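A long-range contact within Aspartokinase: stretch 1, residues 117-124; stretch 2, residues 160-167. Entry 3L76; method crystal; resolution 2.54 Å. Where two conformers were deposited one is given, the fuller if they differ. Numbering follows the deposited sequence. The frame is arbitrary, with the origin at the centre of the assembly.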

# COMPACT_ATOMS: atom_id res chain seq x y z
N ARG A 117 -13.32 11.94 11.44
CA ARG A 117 -13.06 13.33 11.84
C ARG A 117 -11.77 13.91 11.26
O ARG A 117 -10.70 13.55 11.70
CB ARG A 117 -13.03 13.44 13.35
CG ARG A 117 -12.42 12.24 14.03
CD ARG A 117 -12.31 12.48 15.51
NE ARG A 117 -13.61 12.77 16.11
CZ ARG A 117 -13.77 13.16 17.36
NH1 ARG A 117 -12.71 13.31 18.15
NH2 ARG A 117 -14.98 13.40 17.83
N PRO A 118 -11.88 14.81 10.25
CA PRO A 118 -10.75 15.53 9.65
C PRO A 118 -10.05 16.52 10.57
O PRO A 118 -10.54 16.79 11.66
CB PRO A 118 -11.40 16.27 8.47
CG PRO A 118 -12.56 15.40 8.08
CD PRO A 118 -13.09 14.92 9.41
N ASP A 119 -8.90 17.05 10.13
CA ASP A 119 -8.12 18.03 10.87
C ASP A 119 -7.83 19.31 10.07
O ASP A 119 -8.75 20.03 9.66
CB ASP A 119 -6.80 17.41 11.34
CG ASP A 119 -7.00 16.32 12.37
OD1 ASP A 119 -8.14 15.87 12.57
OD2 ASP A 119 -5.99 15.91 13.00
N ARG A 120 -6.55 19.58 9.84
CA ARG A 120 -6.09 20.80 9.15
C ARG A 120 -4.55 21.02 9.18
O ARG A 120 -4.06 22.12 9.49
CB ARG A 120 -6.79 22.02 9.73
CG ARG A 120 -6.18 22.53 11.04
CD ARG A 120 -6.30 21.55 12.20
NE ARG A 120 -5.42 20.39 12.07
CZ ARG A 120 -4.11 20.39 12.30
NH1 ARG A 120 -3.51 21.51 12.68
NH2 ARG A 120 -3.40 19.28 12.16
N LEU A 121 -3.78 19.99 8.87
CA LEU A 121 -2.38 20.23 8.57
C LEU A 121 -2.36 20.68 7.12
O LEU A 121 -1.33 21.10 6.61
CB LEU A 121 -1.52 18.98 8.74
CG LEU A 121 -0.09 19.06 9.33
CD1 LEU A 121 0.88 18.00 8.79
CD2 LEU A 121 0.57 20.45 9.46
N GLU A 122 -3.51 20.58 6.46
CA GLU A 122 -3.63 21.05 5.09
C GLU A 122 -4.22 22.44 5.01
O GLU A 122 -4.10 23.11 3.99
CB GLU A 122 -4.46 20.10 4.24
CG GLU A 122 -5.90 20.06 4.64
CD GLU A 122 -6.27 18.71 5.14
OE1 GLU A 122 -7.17 18.09 4.53
OE2 GLU A 122 -5.64 18.25 6.11
N HIS A 123 -4.88 22.88 6.08
CA HIS A 123 -5.18 24.29 6.22
C HIS A 123 -3.83 25.02 6.14
O HIS A 123 -3.71 26.08 5.52
CB HIS A 123 -5.87 24.58 7.55
CG HIS A 123 -7.30 25.01 7.42
ND1 HIS A 123 -8.34 24.31 7.99
CD2 HIS A 123 -7.86 26.06 6.77
CE1 HIS A 123 -9.48 24.92 7.70
NE2 HIS A 123 -9.22 25.98 6.97
N HIS A 124 -2.80 24.44 6.76
CA HIS A 124 -1.44 24.96 6.67
C HIS A 124 -0.84 24.85 5.26
O HIS A 124 -0.46 25.85 4.65
CB HIS A 124 -0.54 24.26 7.69
CG HIS A 124 0.92 24.41 7.41
ND1 HIS A 124 1.77 23.33 7.26
CD2 HIS A 124 1.69 25.52 7.23
CE1 HIS A 124 2.99 23.77 7.00
NE2 HIS A 124 2.97 25.09 6.98
N VAL A 160 -16.88 14.97 0.36
CA VAL A 160 -17.91 15.80 0.97
C VAL A 160 -17.58 16.12 2.42
O VAL A 160 -17.63 17.28 2.82
CB VAL A 160 -19.33 15.17 0.84
CG1 VAL A 160 -20.32 15.91 1.70
CG2 VAL A 160 -19.79 15.18 -0.62
N ALA A 161 -17.24 15.10 3.21
CA ALA A 161 -16.82 15.30 4.61
C ALA A 161 -15.69 16.33 4.73
O ALA A 161 -15.65 17.10 5.69
CB ALA A 161 -16.40 13.99 5.24
N LEU A 162 -14.80 16.35 3.75
CA LEU A 162 -13.66 17.26 3.76
C LEU A 162 -14.13 18.67 3.48
O LEU A 162 -13.76 19.59 4.19
CB LEU A 162 -12.61 16.85 2.72
CG LEU A 162 -11.58 15.85 3.22
CD1 LEU A 162 -10.76 15.34 2.07
CD2 LEU A 162 -10.70 16.51 4.27
N ALA A 163 -14.93 18.83 2.43
CA ALA A 163 -15.50 20.12 2.09
C ALA A 163 -16.27 20.69 3.28
O ALA A 163 -16.21 21.89 3.55
CB ALA A 163 -16.40 20.03 0.85
N ALA A 164 -16.99 19.83 4.00
CA ALA A 164 -17.71 20.27 5.19
C ALA A 164 -16.73 20.82 6.24
O ALA A 164 -16.90 21.93 6.72
CB ALA A 164 -18.60 19.15 5.78
N ALA A 165 -15.72 20.03 6.58
CA ALA A 165 -14.76 20.40 7.63
C ALA A 165 -13.93 21.67 7.33
O ALA A 165 -13.52 22.39 8.24
CB ALA A 165 -13.84 19.22 7.92
N LEU A 166 -13.70 21.94 6.04
CA LEU A 166 -12.89 23.06 5.63
C LEU A 166 -13.72 24.28 5.26
O LEU A 166 -13.18 25.32 4.88
CB LEU A 166 -12.04 22.66 4.42
CG LEU A 166 -11.16 21.43 4.63
CD1 LEU A 166 -10.46 21.04 3.35
CD2 LEU A 166 -10.15 21.70 5.73
N LYS A 167 -15.04 24.16 5.36
CA LYS A 167 -15.93 25.21 4.90
C LYS A 167 -15.67 25.54 3.44
O LYS A 167 -15.53 26.70 3.08
CB LYS A 167 -15.76 26.49 5.74
CG LYS A 167 -15.96 26.30 7.24
CD LYS A 167 -17.37 25.87 7.59
CE LYS A 167 -17.53 25.63 9.08
NZ LYS A 167 -18.92 25.21 9.42

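The second stretch carries the last turns of a helix that begins earlier in the chain. Its backbone is held by regular i to i+4 bonds: Ala164 N donates to Val160 O (2.9 Å), Ala165 N to Ala161 O (3.1 Å) and Leu166 N to Leu162 O (3.0 Å). Lys167 then leaves helical geometry with a positive phi of 56°, and its N reaches back to Ala164 O at 3.2 Å, part of a Schellman motif that closes the final turn. The other stretch is less regular. Arg117 and Pro118 finish a strand, Asp119 and Arg120 lead out of it, and a weakly bonded helix follows from about Leu121. The two backbones come nearest where the CA atoms of Pro118 and Ala165 lie 6.6 Å apart; further along, the CA atoms of His123 and Leu166 are separated by 7.8 Å.

No hydrogen bond crosses between the stretches, and the contact, which buries 311 Å² in all, rests on packing. Pro118 is central to it. Its CA-to-CB bond points toward the helix, and its CB lies 3.9 Å from Ala165 CB and 4.3 Å from Leu162 CD2, while its CG approaches Ala161 O at 4.3 Å. The compact pyrrolidine ring thus meets a helix surface on which Ala161 and Ala165, one turn apart, both direct their CB atoms toward the strand end. The short methyl side chain of Ala165 suits so close an approach, and the small Ala161 leaves its backbone O as the atom nearest Pro118. The rigid, apolar proline ring is well suited to a close contact with the helix.

Leu162 and Leu166 extend the apolar surface. The CA-to-CB bonds of both point sideways with respect to the first stretch, but their m,t rotamers bring the ends of the side chains nearer to it. Leu162 CD2, besides touching Pro118, lies 3.9 Å from Glu122 OE1. Glu122 is buried despite its carboxylate, and its CA-to-CB bond points toward the helix; its contact with Leu162 is van der Waals, not polar. Leu166 has the largest area covered by the other stretch, 69 Å², almost matched by Pro118 at 68 Å². Leu166 CD2 sits 3.8 Å from His123 CE1, at an oblique angle to the imidazole. His123 itself is exposed, so its ring can cover part of the leucine while remaining open to solvent.

The charged side chains of Arg117 and Lys167 take no part in the packing: the CA-to-CB bond of Arg117 points away from the helix, and the end of Lys167 leads away from the first stretch.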